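Local coordinates for proton-dependent oligopeptide transporter family protein (Xanthomonas campestris, PDB 6EI3) that probably carries short peptides across the membrane together with protons, as a POT-family member of the major facilitator superfamily crystallised in an auto-inhibited state, at residues I379-I384 and F474-F479; P5-N10 and A184-G189; G266-L271 and A288-L293. All blocks are in the same frame, centred on the assembly; numbering follows the deposited sequence.

Contact 1 (I379-I384 and F474-F479); sequences IAVGAI and FLMFFF. With 78M ((2S)-2,3-dihydroxypropyl(7Z)-pentadec-7-enoate), chain F.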
loop_
_atom_site.group_PDB
_atom_site.type_symbol
_atom_site.label_atom_id
_atom_site.label_comp_id
_atom_site.label_asym_id
_atom_site.label_seq_id
_atom_site.Cartn_x
_atom_site.Cartn_y
_atom_site.Cartn_z
ATOM N N ILE A 379 -15.101 -13.038 -6.087
ATOM C CA ILE A 379 -16.082 -13.966 -6.682
ATOM C C ILE A 379 -17.424 -13.185 -6.773
ATOM O O ILE A 379 -18.084 -13.223 -7.813
ATOM C CB ILE A 379 -16.241 -15.326 -5.922
ATOM C CG1 ILE A 379 -14.974 -16.231 -6.034
ATOM C CG2 ILE A 379 -17.534 -16.092 -6.364
ATOM C CD1 ILE A 379 -14.634 -16.791 -7.490
ATOM N N ALA A 380 -17.784 -12.452 -5.697
ATOM C CA ALA A 380 -18.978 -11.617 -5.624
ATOM C C ALA A 380 -18.943 -10.487 -6.672
ATOM O O ALA A 380 -19.942 -10.315 -7.363
ATOM C CB ALA A 380 -19.138 -11.042 -4.230
ATOM N N VAL A 381 -17.796 -9.759 -6.831
ATOM C CA VAL A 381 -17.654 -8.686 -7.854
ATOM C C VAL A 381 -17.862 -9.241 -9.275
ATOM O O VAL A 381 -18.504 -8.585 -10.104
ATOM C CB VAL A 381 -16.327 -7.864 -7.780
ATOM C CG1 VAL A 381 -16.344 -6.686 -8.763
ATOM C CG2 VAL A 381 -16.106 -7.329 -6.386
ATOM N N GLY A 382 -17.276 -10.407 -9.539
ATOM C CA GLY A 382 -17.366 -11.072 -10.830
ATOM C C GLY A 382 -18.777 -11.534 -11.142
ATOM O O GLY A 382 -19.252 -11.358 -12.270
ATOM N N ALA A 383 -19.466 -12.106 -10.126
ATOM C CA ALA A 383 -20.851 -12.584 -10.241
ATOM C C ALA A 383 -21.801 -11.399 -10.501
ATOM O O ALA A 383 -22.740 -11.519 -11.286
ATOM C CB ALA A 383 -21.252 -13.343 -8.982
ATOM N N ILE A 384 -21.500 -10.233 -9.907
ATOM C CA ILE A 384 -22.267 -9.019 -10.144
ATOM C C ILE A 384 -22.062 -8.586 -11.606
ATOM O O ILE A 384 -23.040 -8.291 -12.304
ATOM C CB ILE A 384 -21.901 -7.923 -9.126
ATOM C CG1 ILE A 384 -22.533 -8.238 -7.751
ATOM C CG2 ILE A 384 -22.310 -6.527 -9.642
ATOM C CD1 ILE A 384 -21.747 -7.628 -6.559
ATOM N N PHE A 474 -13.840 -11.391 -16.774
ATOM C CA PHE A 474 -12.697 -12.304 -16.841
ATOM C C PHE A 474 -11.630 -11.890 -15.797
ATOM O O PHE A 474 -11.151 -12.736 -15.053
ATOM C CB PHE A 474 -12.088 -12.304 -18.251
ATOM C CG PHE A 474 -10.892 -13.216 -18.405
ATOM C CD1 PHE A 474 -11.057 -14.556 -18.737
ATOM C CD2 PHE A 474 -9.598 -12.739 -18.199
ATOM C CE1 PHE A 474 -9.952 -15.401 -18.864
ATOM C CE2 PHE A 474 -8.495 -13.585 -18.325
ATOM C CZ PHE A 474 -8.679 -14.911 -18.648
ATOM N N LEU A 475 -11.248 -10.601 -15.783
ATOM C CA LEU A 475 -10.259 -10.027 -14.870
ATOM C C LEU A 475 -10.670 -10.181 -13.412
ATOM O O LEU A 475 -9.823 -10.480 -12.584
ATOM C CB LEU A 475 -9.983 -8.547 -15.197
ATOM C CG LEU A 475 -9.022 -8.267 -16.354
ATOM C CD1 LEU A 475 -9.101 -6.786 -16.769
ATOM C CD2 LEU A 475 -7.576 -8.627 -15.985
ATOM N N MET A 476 -11.973 -10.020 -13.110
ATOM C CA MET A 476 -12.487 -10.170 -11.749
ATOM C C MET A 476 -12.305 -11.597 -11.245
ATOM O O MET A 476 -11.749 -11.794 -10.161
ATOM C CB MET A 476 -13.934 -9.691 -11.639
ATOM C CG MET A 476 -14.061 -8.198 -11.778
ATOM S SD MET A 476 -15.715 -7.746 -12.297
ATOM C CE MET A 476 -15.493 -5.952 -12.477
ATOM N N PHE A 477 -12.659 -12.583 -12.078
ATOM C CA PHE A 477 -12.483 -14.011 -11.754
ATOM C C PHE A 477 -11.017 -14.401 -11.689
ATOM O O PHE A 477 -10.643 -15.187 -10.827
ATOM C CB PHE A 477 -13.277 -14.902 -12.717
ATOM C CG PHE A 477 -14.767 -14.801 -12.472
ATOM C CD1 PHE A 477 -15.292 -14.933 -11.187
ATOM C CD2 PHE A 477 -15.649 -14.609 -13.528
ATOM C CE1 PHE A 477 -16.663 -14.856 -10.961
ATOM C CE2 PHE A 477 -17.023 -14.510 -13.298
ATOM C CZ PHE A 477 -17.522 -14.627 -12.015
ATOM N N PHE A 478 -10.180 -13.789 -12.537
ATOM C CA PHE A 478 -8.730 -13.987 -12.510
ATOM C C PHE A 478 -8.159 -13.537 -11.145
ATOM O O PHE A 478 -7.386 -14.277 -10.540
ATOM C CB PHE A 478 -8.036 -13.222 -13.654
ATOM C CG PHE A 478 -6.533 -13.187 -13.485
ATOM C CD1 PHE A 478 -5.753 -14.293 -13.812
ATOM C CD2 PHE A 478 -5.899 -12.060 -12.964
ATOM C CE1 PHE A 478 -4.365 -14.271 -13.619
ATOM C CE2 PHE A 478 -4.511 -12.034 -12.787
ATOM C CZ PHE A 478 -3.756 -13.146 -13.091
ATOM N N PHE A 479 -8.519 -12.317 -10.678
ATOM C CA PHE A 479 -8.011 -11.841 -9.394
ATOM C C PHE A 479 -8.478 -12.691 -8.216
ATOM O O PHE A 479 -7.666 -12.932 -7.324
ATOM C CB PHE A 479 -8.285 -10.350 -9.178
ATOM C CG PHE A 479 -7.297 -9.540 -9.993
ATOM C CD1 PHE A 479 -5.966 -9.438 -9.601
ATOM C CD2 PHE A 479 -7.706 -8.857 -11.135
ATOM C CE1 PHE A 479 -5.055 -8.691 -10.354
ATOM C CE2 PHE A 479 -6.799 -8.095 -11.878
ATOM C CZ PHE A 479 -5.479 -8.027 -11.490
HETATM O O21 78M F . -30.173 -10.517 -10.498
HETATM C C20 78M F . -28.868 -11.074 -10.414
HETATM C C18 78M F . -28.756 -11.991 -9.219
HETATM O O19 78M F . -28.954 -11.261 -8.006
HETATM C C17 78M F . -27.466 -12.782 -9.190
HETATM O O2 78M F . -26.374 -11.949 -8.725
HETATM C C1 78M F . -25.954 -12.116 -7.463
HETATM O O1 78M F . -26.594 -12.679 -6.611
HETATM C C2 78M F . -24.586 -11.530 -7.259
HETATM C C3 78M F . -24.087 -11.621 -5.819
HETATM C C4 78M F . -22.793 -12.403 -5.672
HETATM C C5 78M F . -22.951 -13.847 -5.225
HETATM C C6 78M F . -21.642 -14.639 -5.257
HETATM C C7 78M F . -21.206 -15.138 -3.917
HETATM C C8 78M F . -20.445 -14.497 -3.046
HETATM C C9 78M F . -20.005 -14.994 -1.701
HETATM C C10 78M F . -21.150 -15.151 -0.692
HETATM C C11 78M F . -20.851 -16.111 0.452
HETATM C C12 78M F . -20.110 -15.497 1.630
HETATM C C13 78M F . -19.556 -16.521 2.604
HETATM C C15 78M F . -18.352 -16.966 4.774
HETATM C C14 78M F . -18.911 -15.918 3.839
#
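Phe477 and Met476, neighbours on helix 471-495, meet Gly382 and the residues around it on helix 363-389, an antiparallel pair in the C-terminal six-helix bundle of the major facilitator superfamily fold. The short axes approach to 8.2 Å with their N-to-C directions 164° apart, and the CA atoms of Gly382 and Met476 come within 5.0 Å of each other. Glycine at this point leaves the backbone bare, and the Phe477 ring lies against it. Gly382 CA stands 4.1 Å from the Phe477 ring centroid and 26° off the normal, which makes a CH-pi contact over one face, displaced toward the rim. The tip of the ring continues past that atom, with Phe477 CZ 3.5 Å from Gly382 C. Ile379 meets the same ring from another direction: its CB points away from helix 471-495, but a chi2 of -67° turns CD1 back, so that Ile379 CD1 lies 4.2 Å from Phe477 CD1 and the two side chains cross at about a right angle.

Met476 starts toward the opposite helix, its CB resting against Gly382 CA, and then runs extended beyond CG across Val381, again nearly perpendicular. Its SD touches the side chain, 3.7 Å from Val381 CG1, and also the backbone, 3.6 Å from Val381 O. That carbonyl is hydrogen-bonded to Gln316 NE2 on helix 312-317. The side chains of Ala380, Ala383 and Ile384 face a bound monoacylglycerol, and a second lipid touches both Ala383 and Phe477; in the first, acyl-chain atom C4 lies 3.8 Å from Ala383 CB.

Contact 2 (P5-N10 and A184-G189); sequences PFIIGN and AVFWLG. With 78M ((2S)-2,3-dihydroxypropyl(7Z)-pentadec-7-enoate), chain B.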
loop_
_atom_site.group_PDB
_atom_site.type_symbol
_atom_site.label_atom_id
_atom_site.label_comp_id
_atom_site.label_asym_id
_atom_site.label_seq_id
_atom_site.Cartn_x
_atom_site.Cartn_y
_atom_site.Cartn_z
ATOM N N PRO A 5 -0.955 18.976 19.002
ATOM C CA PRO A 5 -2.110 19.404 18.162
ATOM C C PRO A 5 -1.743 19.787 16.720
ATOM O O PRO A 5 -2.516 19.546 15.800
ATOM C CB PRO A 5 -2.686 20.597 18.937
ATOM C CG PRO A 5 -2.282 20.357 20.363
ATOM C CD PRO A 5 -0.900 19.765 20.256
ATOM N N PHE A 6 -0.549 20.361 16.520
ATOM C CA PHE A 6 -0.056 20.749 15.187
ATOM C C PHE A 6 0.168 19.515 14.319
ATOM O O PHE A 6 -0.094 19.568 13.127
ATOM C CB PHE A 6 1.229 21.583 15.293
ATOM C CG PHE A 6 1.035 22.889 16.035
ATOM C CD1 PHE A 6 0.565 24.018 15.374
ATOM C CD2 PHE A 6 1.317 22.985 17.391
ATOM C CE1 PHE A 6 0.372 25.223 16.065
ATOM C CE2 PHE A 6 1.126 24.184 18.079
ATOM C CZ PHE A 6 0.657 25.298 17.410
ATOM N N ILE A 7 0.613 18.396 14.948
ATOM C CA ILE A 7 0.846 17.095 14.300
ATOM C C ILE A 7 -0.501 16.462 13.950
ATOM O O ILE A 7 -0.663 15.922 12.858
ATOM C CB ILE A 7 1.689 16.170 15.246
ATOM C CG1 ILE A 7 3.088 16.786 15.583
ATOM C CG2 ILE A 7 1.805 14.719 14.721
ATOM C CD1 ILE A 7 4.050 17.006 14.456
ATOM N N ILE A 8 -1.482 16.532 14.898
ATOM C CA ILE A 8 -2.833 15.961 14.694
ATOM C C ILE A 8 -3.517 16.712 13.524
ATOM O O ILE A 8 -4.050 16.064 12.623
ATOM C CB ILE A 8 -3.674 15.980 16.021
ATOM C CG1 ILE A 8 -3.184 14.884 17.003
ATOM C CG2 ILE A 8 -5.189 15.826 15.746
ATOM C CD1 ILE A 8 -3.686 15.057 18.502
ATOM N N GLY A 9 -3.448 18.049 13.541
ATOM C CA GLY A 9 -4.006 18.911 12.499
ATOM C C GLY A 9 -3.447 18.585 11.122
ATOM O O GLY A 9 -4.192 18.394 10.167
ATOM N N ASN A 10 -2.119 18.491 11.025
ATOM C CA ASN A 10 -1.429 18.155 9.786
ATOM C C ASN A 10 -1.862 16.765 9.307
ATOM O O ASN A 10 -2.179 16.615 8.125
ATOM C CB ASN A 10 0.088 18.219 10.000
ATOM C CG ASN A 10 0.866 17.646 8.843
ATOM O OD1 ASN A 10 1.066 18.283 7.798
ATOM N ND2 ASN A 10 1.213 16.390 8.964
ATOM N N ALA A 184 0.777 24.250 6.287
ATOM C CA ALA A 184 0.807 25.467 7.096
ATOM C C ALA A 184 0.723 25.137 8.587
ATOM O O ALA A 184 1.458 25.730 9.375
ATOM C CB ALA A 184 -0.335 26.415 6.698
ATOM N N VAL A 185 -0.191 24.221 8.974
ATOM C CA VAL A 185 -0.381 23.814 10.368
ATOM C C VAL A 185 0.897 23.133 10.911
ATOM O O VAL A 185 1.354 23.480 12.001
ATOM C CB VAL A 185 -1.680 22.981 10.575
ATOM C CG1 VAL A 185 -1.670 22.259 11.921
ATOM C CG2 VAL A 185 -2.926 23.875 10.466
ATOM N N PHE A 186 1.510 22.232 10.111
ATOM C CA PHE A 186 2.754 21.571 10.513
ATOM C C PHE A 186 3.826 22.643 10.803
ATOM O O PHE A 186 4.396 22.651 11.883
ATOM C CB PHE A 186 3.225 20.541 9.450
ATOM C CG PHE A 186 4.420 19.707 9.890
ATOM C CD1 PHE A 186 4.256 18.622 10.754
ATOM C CD2 PHE A 186 5.699 19.996 9.426
ATOM C CE1 PHE A 186 5.363 17.862 11.172
ATOM C CE2 PHE A 186 6.793 19.209 9.806
ATOM C CZ PHE A 186 6.619 18.153 10.683
ATOM N N TRP A 187 4.001 23.605 9.874
ATOM C CA TRP A 187 4.952 24.722 9.976
ATOM C C TRP A 187 4.679 25.633 11.198
ATOM O O TRP A 187 5.620 26.105 11.835
ATOM C CB TRP A 187 4.942 25.512 8.649
ATOM C CG TRP A 187 5.789 26.748 8.637
ATOM C CD1 TRP A 187 7.119 26.836 8.334
ATOM C CD2 TRP A 187 5.345 28.085 8.903
ATOM N NE1 TRP A 187 7.539 28.145 8.436
ATOM C CE2 TRP A 187 6.473 28.932 8.796
ATOM C CE3 TRP A 187 4.107 28.647 9.268
ATOM C CZ2 TRP A 187 6.395 30.317 9.010
ATOM C CZ3 TRP A 187 4.028 30.020 9.471
ATOM C CH2 TRP A 187 5.164 30.838 9.352
ATOM N N LEU A 188 3.404 25.834 11.560
ATOM C CA LEU A 188 3.039 26.660 12.721
ATOM C C LEU A 188 3.536 26.096 14.070
ATOM O O LEU A 188 3.722 26.854 15.003
ATOM C CB LEU A 188 1.518 26.935 12.749
ATOM C CG LEU A 188 1.035 28.061 11.810
ATOM C CD1 LEU A 188 -0.435 27.924 11.496
ATOM C CD2 LEU A 188 1.289 29.440 12.413
ATOM N N GLY A 189 3.776 24.792 14.160
ATOM C CA GLY A 189 4.319 24.230 15.390
ATOM C C GLY A 189 5.834 24.078 15.396
ATOM O O GLY A 189 6.359 23.499 16.346
HETATM O O21 78M B . 13.598 23.032 8.213
HETATM C C20 78M B . 14.415 23.701 7.264
HETATM C C18 78M B . 13.621 24.070 6.031
HETATM O O19 78M B . 14.517 24.388 4.960
HETATM C C17 78M B . 12.683 25.225 6.278
HETATM O O2 78M B . 11.869 25.330 5.086
HETATM C C1 78M B . 10.820 26.161 5.121
HETATM O O1 78M B . 10.459 26.746 6.111
HETATM C C2 78M B . 10.176 26.274 3.766
HETATM C C3 78M B . 8.865 27.058 3.729
HETATM C C4 78M B . 7.692 26.326 4.372
HETATM C C5 78M B . 6.350 27.004 4.163
HETATM C C6 78M B . 5.247 26.490 5.082
HETATM C C7 78M B . 3.861 26.855 4.634
HETATM C C8 78M B . 3.181 27.972 4.873
HETATM C C9 78M B . 3.615 29.190 5.645
HETATM C C10 78M B . 2.511 30.251 5.755
HETATM C C11 78M B . 1.474 29.968 6.836
HETATM C C12 78M B . 0.149 30.696 6.650
HETATM C C13 78M B . -0.806 30.560 7.834
HETATM C C15 78M B . -3.110 29.844 6.959
HETATM C C14 78M B . -2.252 30.960 7.550
#
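Phe6 lays one ring face over Gly189, which makes a CH-pi contact there. Gly189 CA is 3.7 Å from the Phe6 ring centroid and 16° off its normal, displaced somewhat toward the rim. Gly189 N approaches the same ring, 3.5 Å from Phe6 CD1.

Among the apolar contacts, Leu188 CB sits 3.9 Å from Phe6 CE1, while in the conformer described here Ile7 runs side by side with Phe186, pointing the same way, and brings its CD1 3.6 Å from Phe186 CE1. Ile7 was modelled in two conformers, which leaves this last contact less certain.

Side chain meets backbone at Val185. Its CG1 is anti to the backbone N (chi1 165°) and presses on the main chain of helix 4-22, 3.3 Å from Phe6 O and close to Gly9 CA, where no side chain intervenes. No hydrogen bond spans the segments, although Phe186 O is bonded to Tyr193 OH. Trp187, on the far side of helix 168-188, rests a ring face on a bound monoacylglycerol. The short axes, 8.1 Å apart at closest and 169° apart in direction, belong to the first and last helices of the N-terminal six-helix bundle.

Contact 3 (G266-L271 and A288-L293); sequences GTWWQL and ALLRVL. With 78M ((2S)-2,3-dihydroxypropyl(7Z)-pentadec-7-enoate), chain O.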
loop_
_atom_site.group_PDB
_atom_site.type_symbol
_atom_site.label_atom_id
_atom_site.label_comp_id
_atom_site.label_asym_id
_atom_site.label_seq_id
_atom_site.Cartn_x
_atom_site.Cartn_y
_atom_site.Cartn_z
ATOM N N GLY A 266 20.076 -14.288 -1.857
ATOM C CA GLY A 266 21.533 -14.358 -1.849
ATOM C C GLY A 266 22.082 -14.201 -0.448
ATOM O O GLY A 266 23.065 -14.859 -0.093
ATOM N N THR A 267 21.428 -13.333 0.363
ATOM C CA THR A 267 21.775 -13.083 1.765
ATOM C C THR A 267 21.411 -14.315 2.591
ATOM O O THR A 267 22.186 -14.700 3.460
ATOM C CB THR A 267 21.112 -11.797 2.272
ATOM O OG1 THR A 267 21.559 -10.707 1.465
ATOM C CG2 THR A 267 21.416 -11.506 3.745
ATOM N N TRP A 268 20.250 -14.943 2.290
ATOM C CA TRP A 268 19.761 -16.163 2.943
ATOM C C TRP A 268 20.780 -17.305 2.794
ATOM O O TRP A 268 20.988 -18.064 3.740
ATOM C CB TRP A 268 18.388 -16.581 2.369
ATOM C CG TRP A 268 17.823 -17.815 3.013
ATOM C CD1 TRP A 268 17.946 -19.101 2.574
ATOM C CD2 TRP A 268 17.105 -17.882 4.254
ATOM N NE1 TRP A 268 17.349 -19.964 3.462
ATOM C CE2 TRP A 268 16.813 -19.243 4.497
ATOM C CE3 TRP A 268 16.653 -16.919 5.172
ATOM C CZ2 TRP A 268 16.099 -19.667 5.625
ATOM C CZ3 TRP A 268 15.925 -17.339 6.278
ATOM C CH2 TRP A 268 15.685 -18.700 6.513
ATOM N N TRP A 269 21.403 -17.412 1.610
ATOM C CA TRP A 269 22.402 -18.425 1.254
ATOM C C TRP A 269 23.658 -18.364 2.128
ATOM O O TRP A 269 24.165 -19.411 2.532
ATOM C CB TRP A 269 22.834 -18.231 -0.210
ATOM C CG TRP A 269 22.159 -19.108 -1.220
ATOM C CD1 TRP A 269 20.960 -18.880 -1.829
ATOM C CD2 TRP A 269 22.713 -20.269 -1.847
ATOM N NE1 TRP A 269 20.712 -19.854 -2.768
ATOM C CE2 TRP A 269 21.771 -20.722 -2.799
ATOM C CE3 TRP A 269 23.900 -20.998 -1.673
ATOM C CZ2 TRP A 269 21.984 -21.865 -3.581
ATOM C CZ3 TRP A 269 24.107 -22.129 -2.446
ATOM C CH2 TRP A 269 23.155 -22.553 -3.384
ATOM N N GLN A 270 24.178 -17.144 2.376
ATOM C CA GLN A 270 25.436 -16.894 3.083
ATOM C C GLN A 270 25.297 -16.165 4.425
ATOM O O GLN A 270 26.296 -15.645 4.923
ATOM C CB GLN A 270 26.358 -16.052 2.172
ATOM C CG GLN A 270 26.821 -16.714 0.890
ATOM C CD GLN A 270 27.583 -15.777 -0.031
ATOM O OE1 GLN A 270 27.627 -15.992 -1.234
ATOM N NE2 GLN A 270 28.198 -14.716 0.490
ATOM N N LEU A 271 24.088 -16.108 5.013
ATOM C CA LEU A 271 23.861 -15.392 6.270
ATOM C C LEU A 271 24.684 -15.942 7.447
ATOM O O LEU A 271 25.107 -15.159 8.305
ATOM C CB LEU A 271 22.360 -15.316 6.611
ATOM C CG LEU A 271 21.967 -14.504 7.835
ATOM C CD1 LEU A 271 22.450 -13.056 7.749
ATOM C CD2 LEU A 271 20.504 -14.561 8.049
ATOM N N ALA A 288 15.219 -13.625 10.711
ATOM C CA ALA A 288 13.818 -13.387 11.026
ATOM C C ALA A 288 13.208 -12.398 10.012
ATOM O O ALA A 288 12.105 -12.643 9.516
ATOM C CB ALA A 288 13.698 -12.848 12.442
ATOM N N LEU A 289 13.950 -11.317 9.665
ATOM C CA LEU A 289 13.535 -10.304 8.681
ATOM C C LEU A 289 13.327 -10.922 7.294
ATOM O O LEU A 289 12.386 -10.540 6.604
ATOM C CB LEU A 289 14.581 -9.171 8.580
ATOM C CG LEU A 289 14.211 -7.749 9.036
ATOM C CD1 LEU A 289 12.838 -7.298 8.522
ATOM C CD2 LEU A 289 14.335 -7.592 10.525
ATOM N N LEU A 290 14.203 -11.858 6.882
ATOM C CA LEU A 290 14.078 -12.534 5.586
ATOM C C LEU A 290 12.877 -13.477 5.526
ATOM O O LEU A 290 12.233 -13.577 4.483
ATOM C CB LEU A 290 15.364 -13.233 5.160
ATOM C CG LEU A 290 16.557 -12.322 4.880
ATOM C CD1 LEU A 290 17.830 -13.139 4.729
ATOM C CD2 LEU A 290 16.305 -11.394 3.648
ATOM N N ARG A 291 12.550 -14.130 6.646
ATOM C CA ARG A 291 11.357 -14.972 6.744
ATOM C C ARG A 291 10.108 -14.101 6.608
ATOM O O ARG A 291 9.158 -14.507 5.948
ATOM C CB ARG A 291 11.338 -15.736 8.070
ATOM C CG ARG A 291 12.351 -16.857 8.119
ATOM C CD ARG A 291 12.036 -17.759 9.286
ATOM N NE ARG A 291 13.164 -18.614 9.645
ATOM C CZ ARG A 291 14.002 -18.362 10.643
ATOM N NH1 ARG A 291 13.852 -17.269 11.386
ATOM N NH2 ARG A 291 14.989 -19.204 10.914
ATOM N N VAL A 292 10.145 -12.876 7.178
ATOM C CA VAL A 292 9.074 -11.866 7.105
ATOM C C VAL A 292 8.878 -11.412 5.664
ATOM O O VAL A 292 7.736 -11.272 5.214
ATOM C CB VAL A 292 9.341 -10.675 8.075
ATOM C CG1 VAL A 292 8.619 -9.397 7.632
ATOM C CG2 VAL A 292 8.961 -11.044 9.497
ATOM N N LEU A 293 9.987 -11.192 4.939
ATOM C CA LEU A 293 9.977 -10.786 3.538
ATOM C C LEU A 293 9.214 -11.814 2.686
ATOM O O LEU A 293 8.469 -11.407 1.790
ATOM C CB LEU A 293 11.419 -10.540 3.010
ATOM C CG LEU A 293 11.588 -10.145 1.516
ATOM C CD1 LEU A 293 10.939 -8.798 1.192
ATOM C CD2 LEU A 293 13.061 -10.118 1.116
HETATM O O21 78M O . 11.740 -19.518 4.896
HETATM C C20 78M O . 12.717 -18.520 4.647
HETATM C C18 78M O . 12.948 -18.339 3.165
HETATM O O19 78M O . 13.365 -19.573 2.577
HETATM C C17 78M O . 13.964 -17.264 2.867
HETATM O O2 78M O . 13.751 -16.889 1.486
HETATM C C1 78M O . 14.305 -15.751 1.049
HETATM O O1 78M O . 15.101 -15.102 1.679
HETATM C C2 78M O . 13.796 -15.387 -0.314
HETATM C C3 78M O . 13.044 -14.062 -0.340
HETATM C C4 78M O . 11.811 -14.094 -1.232
HETATM C C5 78M O . 11.871 -13.174 -2.441
HETATM C C6 78M O . 11.559 -11.702 -2.147
HETATM C C7 78M O . 10.192 -11.309 -2.604
HETATM C C8 78M O . 9.893 -10.509 -3.614
HETATM C C9 78M O . 8.510 -10.130 -4.062
HETATM C C10 78M O . 7.962 -11.132 -5.083
HETATM C C11 78M O . 6.541 -11.596 -4.815
HETATM C C12 78M O . 6.273 -13.019 -5.293
HETATM C C13 78M O . 4.921 -13.601 -4.905
HETATM C C15 78M O . 2.525 -13.985 -5.562
HETATM C C14 78M O . 3.761 -13.158 -5.778
#
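Trp268 and Leu290 reach past one another from the two helices, the indole and the leucine branch lying alongside. Leu290 CB is 3.9 Å from Trp268 CE3 in an oblique approach, whereas Leu290 CD1 lies at the ring edge, in its plane, and also reaches Trp268 N at 3.9 Å. The same methyl touches Thr267 CG2 at 4.1 Å and, more loosely, Leu271 CD2. Arg291 meets the far rim of the indole: its chain is extended from CG to NE, NE lies at the indole edge, near its plane and 4.0 Å from Trp268 CH2, and the guanidinium plane is turned 81° from the ring. The cation-pi partner of Trp268 is Arg287, one turn earlier on helix 281-306.

The short axes are 10.8 Å apart at closest, with N-to-C directions 143° apart, a wide, oblique pairing that runs in roughly opposite directions. Helix 248-270 is consistent with the second of the two extra helices that bacterial POT proteins carry between the bundles, and helix 281-306 would open the C-terminal bundle.

The glycerol-ester end of a bound monoacylglycerol lies against both helices. Its C17 packs over one Trp268 face, 3.5 Å from Trp268 CD2, and its C20 lies 3.9 Å from Arg291 CG. Further out, Thr267 OG1 is hydrogen-bonded to Ile263 O within its own helix, and Tyr493 OH hydrogen-bonds the lipid.

How the contacts relate
Contact 2 lies in the N-terminal bundle, contact 1 in the C-terminal bundle, and contact 3 between the probable extra helices and the C-terminal bundle; no helix serves twice. Contacts 1 and 2, on opposite sides of the chain's centre, join nearly antiparallel helices, contact 3 a more oblique pair; none has a hydrogen bond across it. In contacts 1 and 2 glycine brings backbone against an aromatic ring, but contact 1 is buried throughout and contact 2 partly exposed. In contact 3, also buried, Trp268, Leu290 and Arg291 bridge a wider distance, with a lipid head against them. Lipid lies beside one helix in contact 2 and also reaches the packed Phe477 in contact 1.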